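Local coordinates for rutinosidase (Aspergillus niger, PDB 6I1A), which acts as a secreted family 5 glycoside hydrolase that splits off rutinose from its glycosides and is related to exo-1,3-beta-glucanases, at residues Thr114-Ile125 and Phe177-Tyr187; Tyr187-Pro195 and Ile237-Phe245. All coordinates share one frame; numbering follows the deposited sequence.

In the fold
Both contacts belong to the beta/alpha barrel of family 5, and they share Tyr187. Contact 1 lies on the outer layer, about 17 Å from the centre of the chain, and joins helix 113-128 to the end of helix 161-179 and the loop that leads into strand 187-190. It is partly buried, with no direct hydrogen bond across it: apolar packing and two waters do the joining. Contact 2 lies deeper, about 9 Å from the centre, where 187-195 runs beside 237-245. Here backbone bonds, glutamine and serine side chains and one bridging water link the strands and the loops that follow. Ile178 of contact 1 packs against Ile237 of contact 2.

Contact 1. Residues Thr114-Ile125 and Phe177-Tyr187; sequences TAYLKEIADYAI and FIQTSGSPQSY
The ring of Phe177 reaches across to the first turns of helix 113-128; chi1 of -180° sets CG anti to the backbone N, extending the ring toward the helix. Its CE2 edge meets the carbonyl oxygen of Thr114 near the ring plane, while its CZ corner lies 3.9 Å from CD2 of Leu117 and 4.0 Å from CB of Lys118, both approaching obliquely. At the far end Ile125 and Tyr187 cross at about a right angle: the CD1 methyl of Ile125 is 3.4 Å from OH of Tyr187, and CG2 of Ile125 rests 3.5 Å from OG of Ser186, whose hydroxyl is hydrogen-bonded to that of Ser183. The CB of Ala121 packs against the same phenol.

Between these two patches of packing the segments are joined by water. One water lies in the plane of the Tyr187 ring and accepts from OH at 2.7 Å, while donating to OD1 of Asp122 and to O of Ser181. A second donates to both OD1 of Asp122 and OH of Tyr187, so the phenol oxygen donates one hydrogen bond and accepts another. Lys118 NZ bridges to OD2 of Asp122 at 2.8 Å on its syn side, which should hold the carboxylate's rotation. Ile125 and Phe177, from neighbouring outer helices, also rest on strand 131-136, as does Tyr187 from adjacent strand 187-190, the helix-over-strand packing of a beta/alpha (TIM) barrel.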
loop_
_atom_site.group_PDB
_atom_site.type_symbol
_atom_site.label_atom_id
_atom_site.label_comp_id
_atom_site.label_asym_id
_atom_site.label_seq_id
_atom_site.Cartn_x
_atom_site.Cartn_y
_atom_site.Cartn_z
ATOM N N THR A 114 8.229 -29.533 22.195
ATOM C CA THR A 114 7.615 -30.450 21.207
ATOM C C THR A 114 6.781 -31.521 21.947
ATOM O O THR A 114 5.905 -32.109 21.331
ATOM C CB THR A 114 8.658 -31.086 20.271
ATOM O OG1 THR A 114 9.592 -31.833 21.057
ATOM C CG2 THR A 114 9.343 -30.047 19.406
ATOM N N ALA A 115 7.065 -31.786 23.211
ATOM C CA ALA A 115 6.214 -32.712 23.984
ATOM C C ALA A 115 4.839 -32.075 24.194
ATOM O O ALA A 115 3.811 -32.767 24.051
ATOM C CB ALA A 115 6.841 -33.040 25.317
ATOM N N TYR A 116 4.807 -30.805 24.525
ATOM C CA TYR A 116 3.504 -30.104 24.695
ATOM C C TYR A 116 2.797 -29.980 23.360
ATOM O O TYR A 116 1.564 -30.105 23.285
ATOM C CB TYR A 116 3.722 -28.765 25.391
ATOM C CG TYR A 116 4.168 -28.890 26.822
ATOM C CD1 TYR A 116 3.289 -29.372 27.782
ATOM C CD2 TYR A 116 5.448 -28.561 27.194
ATOM C CE1 TYR A 116 3.692 -29.529 29.097
ATOM C CE2 TYR A 116 5.860 -28.711 28.513
ATOM C CZ TYR A 116 4.976 -29.208 29.460
ATOM O OH TYR A 116 5.353 -29.399 30.774
ATOM N N LEU A 117 3.553 -29.687 22.300
ATOM C CA LEU A 117 2.990 -29.600 20.947
ATOM C C LEU A 117 2.323 -30.943 20.602
ATOM O O LEU A 117 1.181 -30.976 20.086
ATOM C CB LEU A 117 4.112 -29.239 19.954
ATOM C CG LEU A 117 3.565 -28.629 18.660
ATOM C CD1 LEU A 117 4.696 -27.909 17.890
ATOM C CD2 LEU A 117 2.912 -29.665 17.800
ATOM N N LYS A 118 3.018 -32.054 20.816
ATOM C CA LYS A 118 2.456 -33.376 20.526
ATOM C C LYS A 118 1.192 -33.680 21.373
ATOM O O LYS A 118 0.218 -34.182 20.789
ATOM C CB LYS A 118 3.529 -34.393 20.826
ATOM C CG LYS A 118 3.005 -35.801 20.550
ATOM C CD LYS A 118 4.076 -36.899 20.607
ATOM C CE LYS A 118 3.450 -38.271 20.504
ATOM N NZ LYS A 118 2.661 -38.448 19.261
ATOM N N GLU A 119 1.195 -33.318 22.657
ATOM C CA GLU A 119 -0.014 -33.609 23.506
ATOM C C GLU A 119 -1.236 -32.879 22.928
ATOM O O GLU A 119 -2.328 -33.494 22.737
ATOM C CB GLU A 119 0.213 -33.183 24.948
ATOM C CG GLU A 119 -0.929 -33.696 25.795
ATOM C CD GLU A 119 -1.291 -32.925 27.046
ATOM O OE1 GLU A 119 -1.784 -31.772 26.909
ATOM O OE2 GLU A 119 -1.158 -33.526 28.149
ATOM N N ILE A 120 -1.039 -31.599 22.586
ATOM C CA ILE A 120 -2.190 -30.807 22.082
ATOM C C ILE A 120 -2.561 -31.235 20.672
ATOM O O ILE A 120 -3.753 -31.346 20.328
ATOM C CB ILE A 120 -1.834 -29.299 22.147
ATOM C CG1 ILE A 120 -1.705 -28.858 23.618
ATOM C CG2 ILE A 120 -2.836 -28.480 21.326
ATOM C CD1 ILE A 120 -2.905 -29.089 24.517
ATOM N N ALA A 121 -1.593 -31.403 19.756
ATOM C CA ALA A 121 -1.884 -31.791 18.371
ATOM C C ALA A 121 -2.581 -33.155 18.350
ATOM O O ALA A 121 -3.582 -33.330 17.608
ATOM C CB ALA A 121 -0.580 -31.790 17.567
ATOM N N ASP A 122 -2.042 -34.116 19.108
ATOM C CA ASP A 122 -2.637 -35.483 19.105
ATOM C C ASP A 122 -4.091 -35.394 19.606
ATOM O O ASP A 122 -4.937 -36.078 19.007
ATOM C CB ASP A 122 -1.879 -36.425 20.013
ATOM C CG ASP A 122 -0.541 -36.920 19.470
ATOM O OD1 ASP A 122 -0.161 -36.461 18.399
ATOM O OD2 ASP A 122 0.169 -37.597 20.217
ATOM N N TYR A 123 -4.346 -34.574 20.617
ATOM C CA TYR A 123 -5.717 -34.450 21.176
ATOM C C TYR A 123 -6.631 -33.870 20.110
ATOM O O TYR A 123 -7.778 -34.325 19.857
ATOM C CB TYR A 123 -5.711 -33.608 22.442
ATOM C CG TYR A 123 -7.104 -33.459 23.002
ATOM C CD1 TYR A 123 -7.711 -34.504 23.679
ATOM C CD2 TYR A 123 -7.849 -32.302 22.816
ATOM C CE1 TYR A 123 -9.023 -34.390 24.158
ATOM C CE2 TYR A 123 -9.127 -32.153 23.316
ATOM C CZ TYR A 123 -9.730 -33.222 23.960
ATOM O OH TYR A 123 -10.997 -33.102 24.488
ATOM N N ALA A 124 -6.181 -32.796 19.454
ATOM C CA ALA A 124 -6.957 -32.118 18.405
ATOM C C ALA A 124 -7.251 -33.036 17.218
ATOM O O ALA A 124 -8.346 -32.999 16.634
ATOM C CB ALA A 124 -6.245 -30.845 17.997
ATOM N N ILE A 125 -6.268 -33.856 16.802
ATOM C CA ILE A 125 -6.446 -34.770 15.671
ATOM C C ILE A 125 -7.381 -35.911 16.091
ATOM O O ILE A 125 -8.338 -36.176 15.350
ATOM C CB ILE A 125 -5.056 -35.301 15.243
ATOM C CG1 ILE A 125 -4.217 -34.194 14.592
ATOM C CG2 ILE A 125 -5.199 -36.450 14.286
ATOM C CD1 ILE A 125 -2.721 -34.501 14.595
ATOM N N PHE A 177 9.272 -35.265 13.158
ATOM C CA PHE A 177 8.109 -35.188 14.074
ATOM C C PHE A 177 6.844 -35.617 13.309
ATOM O O PHE A 177 6.024 -36.387 13.850
ATOM C CB PHE A 177 8.012 -33.750 14.573
ATOM C CG PHE A 177 6.863 -33.509 15.528
ATOM C CD1 PHE A 177 5.579 -33.298 15.047
ATOM C CD2 PHE A 177 7.087 -33.442 16.882
ATOM C CE1 PHE A 177 4.519 -33.079 15.923
ATOM C CE2 PHE A 177 6.031 -33.225 17.776
ATOM C CZ PHE A 177 4.771 -33.044 17.298
ATOM N N ILE A 178 6.650 -35.090 12.113
ATOM C CA ILE A 178 5.433 -35.365 11.311
ATOM C C ILE A 178 5.384 -36.869 10.957
ATOM O O ILE A 178 4.353 -37.544 11.117
ATOM C CB ILE A 178 5.353 -34.471 10.080
ATOM C CG1 ILE A 178 5.133 -32.999 10.485
ATOM C CG2 ILE A 178 4.253 -34.964 9.176
ATOM C CD1 ILE A 178 5.241 -32.035 9.363
ATOM N N GLN A 179 6.527 -37.387 10.500
ATOM C CA GLN A 179 6.569 -38.803 10.022
ATOM C C GLN A 179 6.387 -39.776 11.175
ATOM O O GLN A 179 5.860 -40.897 10.924
ATOM C CB GLN A 179 7.944 -39.065 9.421
ATOM C CG GLN A 179 8.130 -38.435 8.065
ATOM C CD GLN A 179 7.192 -39.029 7.038
ATOM O OE1 GLN A 179 6.100 -38.558 6.830
ATOM N NE2 GLN A 179 7.639 -40.074 6.328
ATOM N N THR A 180 6.778 -39.448 12.379
ATOM C CA THR A 180 6.658 -40.336 13.571
ATOM C C THR A 180 5.437 -39.987 14.431
ATOM O O THR A 180 5.283 -40.518 15.550
ATOM C CB THR A 180 7.924 -40.295 14.399
ATOM O OG1 THR A 180 8.227 -38.995 14.882
ATOM C CG2 THR A 180 9.126 -40.802 13.620
ATOM N N SER A 181 4.569 -39.116 13.915
ATOM C CA SER A 181 3.415 -38.581 14.670
ATOM C C SER A 181 2.306 -39.600 14.892
ATOM O O SER A 181 1.413 -39.267 15.695
ATOM C CB SER A 181 2.845 -37.395 13.966
ATOM O OG SER A 181 2.249 -37.745 12.794
ATOM N N GLY A 182 2.263 -40.651 14.095
ATOM C CA GLY A 182 1.084 -41.562 14.041
ATOM C C GLY A 182 -0.002 -41.066 13.111
ATOM O O GLY A 182 -0.970 -41.807 12.838
ATOM N N SER A 183 0.110 -39.845 12.540
ATOM C CA SER A 183 -0.886 -39.277 11.610
ATOM C C SER A 183 -0.209 -38.214 10.749
ATOM O O SER A 183 -0.539 -37.022 10.813
ATOM C CB SER A 183 -2.056 -38.706 12.402
ATOM O OG SER A 183 -3.174 -38.475 11.567
ATOM N N PRO A 184 0.741 -38.590 9.886
ATOM C CA PRO A 184 1.458 -37.597 9.088
ATOM C C PRO A 184 0.521 -36.795 8.197
ATOM O O PRO A 184 0.865 -35.670 7.749
ATOM C CB PRO A 184 2.444 -38.446 8.253
ATOM C CG PRO A 184 1.782 -39.837 8.239
ATOM C CD PRO A 184 1.202 -39.985 9.612
ATOM N N GLN A 185 -0.636 -37.366 7.807
ATOM C CA GLN A 185 -1.646 -36.737 6.977
ATOM C C GLN A 185 -2.295 -35.500 7.659
ATOM O O GLN A 185 -2.980 -34.781 6.966
ATOM C CB GLN A 185 -2.751 -37.737 6.539
ATOM C CG GLN A 185 -3.561 -38.374 7.651
ATOM C CD GLN A 185 -3.027 -39.645 8.259
ATOM O OE1 GLN A 185 -1.814 -39.887 8.339
ATOM N NE2 GLN A 185 -3.964 -40.457 8.763
ATOM N N SER A 186 -2.035 -35.336 8.928
ATOM C CA SER A 186 -2.703 -34.247 9.707
ATOM C C SER A 186 -1.863 -32.955 9.691
ATOM O O SER A 186 -2.290 -31.985 10.333
ATOM C CB SER A 186 -2.920 -34.650 11.099
ATOM O OG SER A 186 -3.817 -35.795 11.150
ATOM N N TYR A 187 -0.708 -32.884 9.044
ATOM C CA TYR A 187 0.260 -31.768 9.239
ATOM C C TYR A 187 0.637 -31.105 7.935
ATOM O O TYR A 187 0.866 -31.765 6.867
ATOM C CB TYR A 187 1.519 -32.261 9.918
ATOM C CG TYR A 187 1.281 -32.796 11.299
ATOM C CD1 TYR A 187 0.953 -34.151 11.480
ATOM C CD2 TYR A 187 1.365 -32.028 12.447
ATOM C CE1 TYR A 187 0.728 -34.680 12.748
ATOM C CE2 TYR A 187 1.164 -32.548 13.707
ATOM C CZ TYR A 187 0.837 -33.890 13.873
ATOM O OH TYR A 187 0.648 -34.345 15.135
HETATM O O HOH W 1 -0.319 -36.873 15.595
HETATM O O HOH W 2 1.868 -34.820 17.473
#

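Contact 2. Residues Tyr187-Pro195 and Ile237-Phe245; sequences YTLEPINEP and IPVMFQGSF. With EDO (1,2-ethanediol), chain K; EDO (1,2-ethanediol), chain H.
Two neighbouring parallel strands of the barrel, 187-190 and 239-241, meet here, and the loops at their C-terminal ends carry the contact on toward the Asn193-Glu194-Pro195 sequence, which in family 5 relatives holds the acid/base glutamate. Leu189 N bonds to Pro238 O at 3.0 Å and Met240 N to Leu189 O at 2.9 Å. Past this single bridge a water takes over, donating to Ile192 O and Met240 O and accepting from Gln242 N.

The CG of Met240 lies 3.6 Å from OE2 of Glu190, whose OE1 forms a salt bridge with Arg92. Gln242, bent at chi2 (-55°), turns its amide toward the loop: OE1 accepts a hydrogen bond from Glu194 N at 2.8 Å, while NE2 bonds to Ser244 O close to the amide plane and also to Asp264 O. Ser244 OG donates to Pro195 O at 2.7 Å. The Glu194 carboxylate, 57° from the Phe245 ring plane, has CD 3.6 Å from CZ of Phe245. Both hydroxyls of a 1,2-ethanediol, probably a crystallisation additive, bond to it. Gln242 thus probably acts as a second-shell residue, its OE1 helping to position the Glu194 backbone, while the carboxylate meets His266 and the diol, consistent with an active-site place as in family 5 relatives.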
loop_
_atom_site.group_PDB
_atom_site.type_symbol
_atom_site.label_atom_id
_atom_site.label_comp_id
_atom_site.label_asym_id
_atom_site.label_seq_id
_atom_site.Cartn_x
_atom_site.Cartn_y
_atom_site.Cartn_z
ATOM N N TYR A 187 -0.708 -32.884 9.044
ATOM C CA TYR A 187 0.260 -31.768 9.239
ATOM C C TYR A 187 0.637 -31.105 7.935
ATOM O O TYR A 187 0.866 -31.765 6.867
ATOM C CB TYR A 187 1.519 -32.261 9.918
ATOM C CG TYR A 187 1.281 -32.796 11.299
ATOM C CD1 TYR A 187 0.953 -34.151 11.480
ATOM C CD2 TYR A 187 1.365 -32.028 12.447
ATOM C CE1 TYR A 187 0.728 -34.680 12.748
ATOM C CE2 TYR A 187 1.164 -32.548 13.707
ATOM C CZ TYR A 187 0.837 -33.890 13.873
ATOM O OH TYR A 187 0.648 -34.345 15.135
ATOM N N THR A 188 0.787 -29.783 8.016
ATOM C CA THR A 188 1.400 -28.923 7.003
ATOM C C THR A 188 2.639 -28.297 7.619
ATOM O O THR A 188 2.609 -27.844 8.752
ATOM C CB THR A 188 0.417 -27.887 6.451
ATOM O OG1 THR A 188 -0.570 -28.569 5.683
ATOM C CG2 THR A 188 1.047 -26.784 5.666
ATOM N N LEU A 189 3.748 -28.257 6.869
ATOM C CA LEU A 189 5.018 -27.713 7.362
ATOM C C LEU A 189 5.229 -26.297 6.822
ATOM O O LEU A 189 5.248 -26.086 5.583
ATOM C CB LEU A 189 6.148 -28.640 6.863
ATOM C CG LEU A 189 7.504 -28.456 7.493
ATOM C CD1 LEU A 189 8.385 -29.741 7.314
ATOM C CD2 LEU A 189 8.220 -27.334 6.879
ATOM N N GLU A 190 5.394 -25.334 7.721
ATOM C CA GLU A 190 5.637 -23.930 7.368
ATOM C C GLU A 190 7.023 -23.511 7.845
ATOM O O GLU A 190 7.255 -23.313 9.052
ATOM C CB GLU A 190 4.596 -23.008 8.020
ATOM C CG GLU A 190 4.737 -21.579 7.549
ATOM C CD GLU A 190 3.570 -20.696 7.887
ATOM O OE1 GLU A 190 2.895 -20.921 8.914
ATOM O OE2 GLU A 190 3.269 -19.804 7.046
ATOM N N PRO A 191 8.016 -23.445 6.921
ATOM C CA PRO A 191 9.418 -23.353 7.349
ATOM C C PRO A 191 10.007 -21.961 7.566
ATOM O O PRO A 191 11.172 -21.831 7.943
ATOM C CB PRO A 191 10.110 -24.029 6.136
ATOM C CG PRO A 191 9.301 -23.619 4.966
ATOM C CD PRO A 191 7.876 -23.760 5.503
ATOM N N ILE A 192 9.196 -20.924 7.352
ATOM C CA ILE A 192 9.658 -19.554 7.656
ATOM C C ILE A 192 8.422 -18.694 7.915
ATOM O O ILE A 192 7.323 -19.029 7.428
ATOM C CB ILE A 192 10.541 -18.981 6.511
ATOM C CG1 ILE A 192 11.430 -17.810 6.977
ATOM C CG2 ILE A 192 9.728 -18.614 5.291
ATOM C CD1 ILE A 192 12.614 -17.562 6.021
ATOM N N ASN A 193 8.644 -17.590 8.635
ATOM C CA ASN A 193 7.560 -16.629 8.948
ATOM C C ASN A 193 8.077 -15.220 8.798
ATOM O O ASN A 193 9.074 -14.846 9.448
ATOM C CB ASN A 193 7.080 -16.852 10.369
ATOM C CG ASN A 193 5.949 -15.906 10.705
ATOM O OD1 ASN A 193 4.820 -16.139 10.282
ATOM N ND2 ASN A 193 6.249 -14.843 11.463
ATOM N N GLU A 194 7.462 -14.415 7.922
ATOM C CA GLU A 194 7.711 -12.974 7.763
ATOM C C GLU A 194 9.204 -12.647 7.662
ATOM O O GLU A 194 9.699 -11.746 8.353
ATOM C CB GLU A 194 6.999 -12.183 8.860
ATOM C CG GLU A 194 5.509 -12.319 8.822
ATOM C CD GLU A 194 4.801 -11.507 9.903
ATOM O OE1 GLU A 194 5.424 -10.709 10.630
ATOM O OE2 GLU A 194 3.503 -11.571 9.904
ATOM N N PRO A 195 9.933 -13.272 6.710
ATOM C CA PRO A 195 11.301 -12.828 6.461
ATOM C C PRO A 195 11.284 -11.395 5.927
ATOM O O PRO A 195 10.441 -11.040 5.075
ATOM C CB PRO A 195 11.808 -13.837 5.402
ATOM C CG PRO A 195 10.536 -14.279 4.689
ATOM C CD PRO A 195 9.482 -14.291 5.762
ATOM N N ILE A 237 3.358 -34.446 2.323
ATOM C CA ILE A 237 3.291 -33.359 3.363
ATOM C C ILE A 237 3.319 -32.042 2.609
ATOM O O ILE A 237 4.307 -31.717 1.982
ATOM C CB ILE A 237 4.470 -33.449 4.350
ATOM C CG1 ILE A 237 4.507 -34.780 5.110
ATOM C CG2 ILE A 237 4.440 -32.254 5.310
ATOM C CD1 ILE A 237 5.769 -34.973 5.855
ATOM N N PRO A 238 2.293 -31.152 2.724
ATOM C CA PRO A 238 2.349 -29.874 2.047
ATOM C C PRO A 238 3.333 -28.923 2.733
ATOM O O PRO A 238 3.557 -29.025 3.960
ATOM C CB PRO A 238 0.923 -29.313 2.220
ATOM C CG PRO A 238 0.097 -30.489 2.630
ATOM C CD PRO A 238 0.992 -31.419 3.403
ATOM N N VAL A 239 3.914 -28.054 1.931
ATOM C CA VAL A 239 4.780 -26.945 2.415
ATOM C C VAL A 239 3.979 -25.645 2.274
ATOM O O VAL A 239 3.457 -25.316 1.167
ATOM C CB VAL A 239 6.121 -26.866 1.667
ATOM C CG1 VAL A 239 6.873 -25.605 2.011
ATOM C CG2 VAL A 239 6.969 -28.105 1.986
ATOM N N MET A 240 3.879 -24.906 3.372
ATOM C CA MET A 240 3.227 -23.599 3.405
ATOM C C MET A 240 4.303 -22.503 3.425
ATOM O O MET A 240 5.137 -22.433 4.371
ATOM C CB MET A 240 2.355 -23.521 4.646
ATOM C CG MET A 240 1.677 -22.156 4.812
ATOM S SD MET A 240 0.351 -22.151 6.062
ATOM C CE MET A 240 -0.941 -23.006 5.185
ATOM N N PHE A 241 4.311 -21.725 2.366
ATOM C CA PHE A 241 5.292 -20.660 2.114
ATOM C C PHE A 241 4.698 -19.315 2.525
ATOM O O PHE A 241 3.740 -18.841 1.872
ATOM C CB PHE A 241 5.713 -20.670 0.653
ATOM C CG PHE A 241 6.735 -19.638 0.281
ATOM C CD1 PHE A 241 7.545 -19.014 1.230
ATOM C CD2 PHE A 241 6.905 -19.312 -1.050
ATOM C CE1 PHE A 241 8.460 -18.029 0.856
ATOM C CE2 PHE A 241 7.839 -18.353 -1.416
ATOM C CZ PHE A 241 8.600 -17.702 -0.481
ATOM N N GLN A 242 5.249 -18.739 3.596
ATOM C CA GLN A 242 4.927 -17.364 4.030
ATOM C C GLN A 242 5.928 -16.433 3.335
ATOM O O GLN A 242 7.059 -16.273 3.823
ATOM C CB GLN A 242 4.991 -17.290 5.552
ATOM C CG GLN A 242 4.171 -16.183 6.175
ATOM C CD GLN A 242 4.517 -14.821 5.611
ATOM O OE1 GLN A 242 5.591 -14.284 5.906
ATOM N NE2 GLN A 242 3.646 -14.260 4.762
ATOM N N GLY A 243 5.545 -15.906 2.163
ATOM C CA GLY A 243 6.449 -15.115 1.329
ATOM C C GLY A 243 6.486 -13.663 1.723
ATOM O O GLY A 243 6.385 -12.771 0.873
ATOM N N SER A 244 6.699 -13.391 3.002
ATOM C CA SER A 244 6.782 -12.012 3.526
ATOM C C SER A 244 5.456 -11.321 3.185
ATOM O O SER A 244 4.392 -11.923 3.275
ATOM C CB SER A 244 8.030 -11.313 3.011
ATOM O OG SER A 244 8.310 -10.113 3.723
ATOM N N PHE A 245 5.521 -10.075 2.740
ATOM C CA PHE A 245 4.340 -9.261 2.389
ATOM C C PHE A 245 4.379 -8.967 0.918
ATOM O O PHE A 245 3.692 -8.035 0.484
ATOM C CB PHE A 245 4.283 -8.007 3.261
ATOM C CG PHE A 245 4.375 -8.301 4.733
ATOM C CD1 PHE A 245 3.271 -8.817 5.419
ATOM C CD2 PHE A 245 5.563 -8.143 5.396
ATOM C CE1 PHE A 245 3.403 -9.125 6.781
ATOM C CE2 PHE A 245 5.698 -8.449 6.729
ATOM C CZ PHE A 245 4.628 -8.943 7.414
HETATM C C1 EDO K . 3.570 -8.524 12.515
HETATM O O1 EDO K . 4.286 -9.711 12.704
HETATM C C2 EDO K . 2.277 -8.811 11.834
HETATM O O2 EDO K . 2.424 -9.148 10.425
HETATM C C1 EDO H . 2.866 -14.604 -0.770
HETATM O O1 EDO H . 3.805 -13.596 -0.993
HETATM C C2 EDO H . 2.525 -14.605 0.661
HETATM O O2 EDO H . 2.843 -15.778 1.233
HETATM O O HOH W 3 6.948 -20.462 5.090
#